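Local structure of divalent cation tolerance protein (Thermus thermophilus, 1NZA) at the interface of chains A and B. The protein probably takes part in cellular tolerance of heavy metals, is a trimeric member of the CutA family and is thought to bind copper ions. Sequence-based numbering; all coordinates share one arbitrary frame. Chains: chain A/B, Divalent cation tolerance protein.

Both contacts belong to one subunit boundary of the CutA homotrimer, and the centres of their C-alpha atoms lie about 15 Å apart. Helix 92-100 of chain A links them: its first turn, with A:Glu93 and A:Tyr94, serves contact 2, and A:Trp97 further along serves contact 1, where the end of helix 12-24 joins in. Chain B answers with different pieces, the hairpin of strands 30-42 and 47-60 in contact 1 and the segment 79-81 with helix 64-74 in contact 2. One subunit thus grips its neighbour at two separated places, which should fix their relative orientation as well as their proximity.

Contact 1: the interface of chains A and B. Residues chain A 23-24, 29, 97, 101; chain B 41-42, 47.
B:Arg42 leaves its strand with CG anti to the backbone N, runs extended through chi2 and then bends at chi3 (-65°), a turn that carries its guanidinium to the C-terminal end of helix 12-24 in chain A. In this trimer of the CutA family, the end of strand 30-42 and the start of strand 47-60 form a hairpin that reaches over the neighbouring subunit. NH2 of B:Arg42 donates to the carbonyl O of A:Val23 at 3.0 Å; the donor stands 30° above the carbonyl plane, so the approach is not along a lone pair. NH2 also lies close to the carbonyl O of A:Glu24, but its N-H points away and no hydrogen bond forms. The C-terminal end of a helix, with its partial negative charge, would be expected to favour a cation here. A water extends the grip: NE of B:Arg42 meets water 1 at 3.0 Å. The same water also contacts the backbone O of A:Val23, and A:Asn101 O lies 2.6 Å from the O of water 1.

At the other end of the same residue the backbone takes over. B:Arg42 N donates to A:Ala29 O at 3.0 Å, in the carbonyl plane and fairly straight. The carbonyl O of B:Arg42 lies in plane at the edge of the A:Trp97 indole, 3.2 Å from CZ2, while the CB of A:Ala29 sits above one indole face, toward the rim. A:Asn101 crosses the arginine chain obliquely, its OD1 beside CD; ND2 of A:Asn101 is turned back to the carbonyl O of A:Trp97 at 2.7 Å, which holds the amide in place. CG1 of A:Val23, anti to its backbone N, meets both strands of the hairpin, packing against the B:Tyr41 and B:Arg42 backbone and against B:Val47. CG2 of B:Val47 meets CG of A:Glu24 at 3.8 Å, the two side chains crossing at about a right angle.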
ATOM      1  N   VAL A  23      -4.610  15.435   9.830  1.00 23.10           N
ATOM      2  CA  VAL A  23      -5.947  15.756   9.355  1.00 25.40           C
ATOM      3  C   VAL A  23      -6.448  17.073   9.955  1.00 27.65           C
ATOM      4  O   VAL A  23      -7.027  17.901   9.247  1.00 27.72           O
ATOM      5  CB  VAL A  23      -6.949  14.626   9.679  1.00 24.91           C
ATOM      6  CG1 VAL A  23      -8.327  14.978   9.142  1.00 24.73           C
ATOM      7  CG2 VAL A  23      -6.466  13.316   9.056  1.00 23.49           C
ATOM      8  N   GLU A  24      -6.221  17.270  11.250  1.00 30.07           N
ATOM      9  CA  GLU A  24      -6.653  18.502  11.911  1.00 32.37           C
ATOM     10  C   GLU A  24      -6.040  19.713  11.211  1.00 32.01           C
ATOM     11  O   GLU A  24      -6.722  20.699  10.932  1.00 32.07           O
ATOM     12  CB  GLU A  24      -6.213  18.525  13.382  1.00 34.52           C
ATOM     13  CG  GLU A  24      -6.790  17.433  14.265  1.00 38.52           C
ATOM     14  CD  GLU A  24      -6.323  17.551  15.710  1.00 42.38           C
ATOM     15  OE1 GLU A  24      -5.110  17.767  15.937  1.00 43.92           O
ATOM     16  OE2 GLU A  24      -7.169  17.420  16.623  1.00 44.08           O
ATOM     17  N   ALA A  29      -6.347  14.698   4.061  1.00 20.30           N
ATOM     18  CA  ALA A  29      -7.799  14.645   4.158  1.00 20.27           C
ATOM     19  C   ALA A  29      -8.231  13.367   4.857  1.00 21.79           C
ATOM     20  O   ALA A  29      -9.282  13.313   5.495  1.00 20.93           O
ATOM     21  CB  ALA A  29      -8.417  14.694   2.774  1.00 22.94           C
ATOM     22  N   TRP A  97     -12.495  15.964  -3.159  1.00 29.52           N
ATOM     23  CA  TRP A  97     -12.677  16.080  -1.717  1.00 29.13           C
ATOM     24  C   TRP A  97     -11.302  16.094  -1.065  1.00 29.01           C
ATOM     25  O   TRP A  97     -11.061  16.817  -0.097  1.00 28.63           O
ATOM     26  CB  TRP A  97     -13.480  14.883  -1.188  1.00 29.80           C
ATOM     27  CG  TRP A  97     -13.445  14.738   0.312  1.00 30.59           C
ATOM     28  CD1 TRP A  97     -14.163  15.457   1.230  1.00 30.29           C
ATOM     29  CD2 TRP A  97     -12.614  13.845   1.066  1.00 28.72           C
ATOM     30  NE1 TRP A  97     -13.827  15.067   2.506  1.00 30.69           N
ATOM     31  CE2 TRP A  97     -12.878  14.079   2.434  1.00 30.42           C
ATOM     32  CE3 TRP A  97     -11.669  12.868   0.716  1.00 30.33           C
ATOM     33  CZ2 TRP A  97     -12.231  13.373   3.457  1.00 30.66           C
ATOM     34  CZ3 TRP A  97     -11.026  12.163   1.733  1.00 30.45           C
ATOM     35  CH2 TRP A  97     -11.312  12.423   3.088  1.00 30.47           C
ATOM     36  N   ASN A 101      -9.872  19.428   0.915  1.00 39.70           N
ATOM     37  CA  ASN A 101      -9.594  19.374   2.350  1.00 39.29           C
ATOM     38  C   ASN A 101      -8.116  19.312   2.725  1.00 39.20           C
ATOM     39  O   ASN A 101      -7.771  18.995   3.863  1.00 38.72           O
ATOM     40  CB  ASN A 101     -10.334  18.186   2.969  1.00 39.83           C
ATOM     41  CG  ASN A 101     -11.836  18.366   2.943  1.00 39.87           C
ATOM     42  OD1 ASN A 101     -12.385  19.198   3.662  1.00 41.31           O
ATOM     43  ND2 ASN A 101     -12.510  17.594   2.103  1.00 40.77           N
TER
ATOM     44  N   TYR B  41     -10.512  10.947   9.142  1.00 22.70           N
ATOM     45  CA  TYR B  41     -10.639  11.891   8.041  1.00 24.11           C
ATOM     46  C   TYR B  41     -11.451  13.131   8.376  1.00 25.63           C
ATOM     47  O   TYR B  41     -12.116  13.199   9.405  1.00 25.00           O
ATOM     48  CB  TYR B  41     -11.252  11.198   6.819  1.00 23.18           C
ATOM     49  CG  TYR B  41     -12.525  10.433   7.097  1.00 23.81           C
ATOM     50  CD1 TYR B  41     -12.496   9.190   7.739  1.00 24.35           C
ATOM     51  CD2 TYR B  41     -13.762  10.944   6.708  1.00 24.70           C
ATOM     52  CE1 TYR B  41     -13.669   8.477   7.983  1.00 24.35           C
ATOM     53  CE2 TYR B  41     -14.941  10.243   6.946  1.00 25.79           C
ATOM     54  CZ  TYR B  41     -14.888   9.009   7.584  1.00 26.14           C
ATOM     55  OH  TYR B  41     -16.051   8.314   7.819  1.00 27.00           O
ATOM     56  N   ARG B  42     -11.391  14.118   7.491  1.00 27.99           N
ATOM     57  CA  ARG B  42     -12.128  15.352   7.707  1.00 30.83           C
ATOM     58  C   ARG B  42     -13.511  15.295   7.079  1.00 32.70           C
ATOM     59  O   ARG B  42     -13.681  14.827   5.953  1.00 33.00           O
ATOM     60  CB  ARG B  42     -11.355  16.538   7.133  1.00 30.87           C
ATOM     61  CG  ARG B  42     -12.109  17.850   7.205  1.00 31.96           C
ATOM     62  CD  ARG B  42     -11.197  19.009   6.882  1.00 33.45           C
ATOM     63  NE  ARG B  42     -10.149  19.155   7.887  1.00 34.21           N
ATOM     64  CZ  ARG B  42     -10.370  19.478   9.157  1.00 35.26           C
ATOM     65  NH1 ARG B  42     -11.605  19.692   9.586  1.00 37.25           N
ATOM     66  NH2 ARG B  42      -9.353  19.581  10.002  1.00 35.59           N
ATOM     67  N   VAL B  47     -12.888  16.388  12.402  1.00 37.82           N
ATOM     68  CA  VAL B  47     -12.082  15.179  12.256  1.00 34.04           C
ATOM     69  C   VAL B  47     -12.848  13.997  12.851  1.00 32.95           C
ATOM     70  O   VAL B  47     -13.052  13.937  14.066  1.00 32.97           O
ATOM     71  CB  VAL B  47     -10.728  15.332  12.985  1.00 34.22           C
ATOM     72  CG1 VAL B  47      -9.882  14.087  12.789  1.00 32.47           C
ATOM     73  CG2 VAL B  47      -9.992  16.557  12.461  1.00 32.97           C
TER
HETATM   74  O   HOH W   1      -8.070  17.786   6.185  1.00 25.95           O

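Contact 2: the interface of chains A and B. Residues chain A 91, 93-94; chain B 72, 79-81.
Ring packing forms one element of this part of the CutA trimer interface. The phenol of A:Tyr94, with CG anti to the backbone N (chi1 -179°), lies flat against B:Glu81, whose CA stands over the centre of one face, 3.6 Å from the ring centroid, in a CH-pi contact. The glutamate then runs alongside the ring in the same direction: B:Glu81 CG, likewise anti to the backbone N, comes within 3.4 Å of A:Tyr94 CZ, and the extended chain takes the carboxylate toward the hydroxyl end, its plane 24° from that of the ring.

Hydrogen bonding is carried by A:Asn91. Its CG is anti to the backbone N, and A:Asn91 ND2 donates to the carbonyl O of B:Pro80 at 2.9 Å, in the carbonyl plane and nearly in the amide plane, at 156° at H.

Apolar contact comes from B:Val79, whose CG1 presses on the helix backbone, 3.6 Å from A:Tyr94 CA.

Polar and charged groups also draw near the end of the extended B:Lys72 chain, where A:Asn91 OD1 lies 3.2 Å from B:Lys72 NZ. Opposite charges may act at longer range: A:Glu93 OE2 and B:Lys72 NZ are 4.9 Å apart and do not touch.

In the fold, chain A contributes the start of helix 92-100 and the residue just ahead of it, while chain B contributes helix 64-74 and the loop leading into strand 82-86.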
ATOM      1  N   ASN A  91     -11.451   7.916  -8.100  1.00 24.32           N
ATOM      2  CA  ASN A  91     -12.807   8.440  -8.080  1.00 26.17           C
ATOM      3  C   ASN A  91     -12.678   9.960  -8.087  1.00 25.62           C
ATOM      4  O   ASN A  91     -12.220  10.553  -7.112  1.00 26.53           O
ATOM      5  CB  ASN A  91     -13.522   7.959  -6.814  1.00 25.79           C
ATOM      6  CG  ASN A  91     -14.924   8.494  -6.707  1.00 27.67           C
ATOM      7  OD1 ASN A  91     -15.511   8.918  -7.704  1.00 29.96           O
ATOM      8  ND2 ASN A  91     -15.480   8.471  -5.501  1.00 25.25           N
ATOM      9  N   GLU A  93     -14.711  12.460  -7.706  1.00 32.37           N
ATOM     10  CA  GLU A  93     -15.315  13.169  -6.587  1.00 32.92           C
ATOM     11  C   GLU A  93     -14.523  12.955  -5.301  1.00 30.95           C
ATOM     12  O   GLU A  93     -14.487  13.828  -4.433  1.00 30.36           O
ATOM     13  CB  GLU A  93     -16.770  12.728  -6.411  1.00 36.38           C
ATOM     14  CG  GLU A  93     -17.640  13.085  -7.609  1.00 41.72           C
ATOM     15  CD  GLU A  93     -19.103  12.765  -7.390  1.00 45.01           C
ATOM     16  OE1 GLU A  93     -19.704  13.337  -6.454  1.00 47.68           O
ATOM     17  OE2 GLU A  93     -19.653  11.946  -8.156  1.00 47.49           O
ATOM     18  N   TYR A  94     -13.876  11.799  -5.183  1.00 29.33           N
ATOM     19  CA  TYR A  94     -13.078  11.516  -3.996  1.00 27.37           C
ATOM     20  C   TYR A  94     -11.805  12.354  -4.018  1.00 25.50           C
ATOM     21  O   TYR A  94     -11.410  12.928  -3.003  1.00 24.89           O
ATOM     22  CB  TYR A  94     -12.701  10.033  -3.921  1.00 26.58           C
ATOM     23  CG  TYR A  94     -11.893   9.693  -2.692  1.00 25.92           C
ATOM     24  CD1 TYR A  94     -12.488   9.653  -1.431  1.00 26.08           C
ATOM     25  CD2 TYR A  94     -10.522   9.461  -2.778  1.00 25.50           C
ATOM     26  CE1 TYR A  94     -11.737   9.391  -0.284  1.00 25.29           C
ATOM     27  CE2 TYR A  94      -9.763   9.199  -1.639  1.00 26.22           C
ATOM     28  CZ  TYR A  94     -10.378   9.164  -0.395  1.00 26.57           C
ATOM     29  OH  TYR A  94      -9.636   8.892   0.735  1.00 26.88           O
TER
ATOM     30  N   LYS B  72     -18.870   2.023  -7.138  1.00 28.98           N
ATOM     31  CA  LYS B  72     -19.821   3.008  -6.639  1.00 30.17           C
ATOM     32  C   LYS B  72     -21.189   2.367  -6.425  1.00 30.98           C
ATOM     33  O   LYS B  72     -21.908   2.718  -5.490  1.00 32.18           O
ATOM     34  CB  LYS B  72     -19.932   4.180  -7.613  1.00 29.84           C
ATOM     35  CG  LYS B  72     -18.669   5.019  -7.689  1.00 31.91           C
ATOM     36  CD  LYS B  72     -18.785   6.106  -8.739  1.00 32.79           C
ATOM     37  CE  LYS B  72     -17.484   6.884  -8.849  1.00 34.24           C
ATOM     38  NZ  LYS B  72     -17.522   7.868  -9.962  1.00 35.41           N
ATOM     39  N   VAL B  79     -19.475   8.794  -1.832  1.00 31.11           N
ATOM     40  CA  VAL B  79     -18.161   9.107  -2.393  1.00 29.66           C
ATOM     41  C   VAL B  79     -17.104   8.157  -1.838  1.00 26.55           C
ATOM     42  O   VAL B  79     -16.313   8.531  -0.970  1.00 26.33           O
ATOM     43  CB  VAL B  79     -17.743  10.557  -2.065  1.00 29.15           C
ATOM     44  CG1 VAL B  79     -16.378  10.864  -2.678  1.00 30.88           C
ATOM     45  CG2 VAL B  79     -18.789  11.526  -2.596  1.00 31.38           C
ATOM     46  N   PRO B  80     -17.077   6.915  -2.341  1.00 25.84           N
ATOM     47  CA  PRO B  80     -16.103   5.930  -1.867  1.00 24.51           C
ATOM     48  C   PRO B  80     -14.680   6.233  -2.297  1.00 24.07           C
ATOM     49  O   PRO B  80     -14.445   6.821  -3.356  1.00 23.15           O
ATOM     50  CB  PRO B  80     -16.616   4.631  -2.474  1.00 25.36           C
ATOM     51  CG  PRO B  80     -17.153   5.086  -3.791  1.00 26.35           C
ATOM     52  CD  PRO B  80     -17.911   6.347  -3.414  1.00 25.49           C
ATOM     53  N   GLU B  81     -13.726   5.835  -1.466  1.00 20.87           N
ATOM     54  CA  GLU B  81     -12.336   6.046  -1.810  1.00 20.90           C
ATOM     55  C   GLU B  81     -11.943   5.032  -2.865  1.00 18.78           C
ATOM     56  O   GLU B  81     -12.079   3.827  -2.650  1.00 18.94           O
ATOM     57  CB  GLU B  81     -11.426   5.846  -0.601  1.00 22.26           C
ATOM     58  CG  GLU B  81      -9.950   5.823  -0.989  1.00 23.51           C
ATOM     59  CD  GLU B  81      -9.037   5.475   0.162  1.00 24.90           C
ATOM     60  OE1 GLU B  81      -7.820   5.709   0.029  1.00 26.27           O
ATOM     61  OE2 GLU B  81      -9.528   4.962   1.191  1.00 24.38           O
TER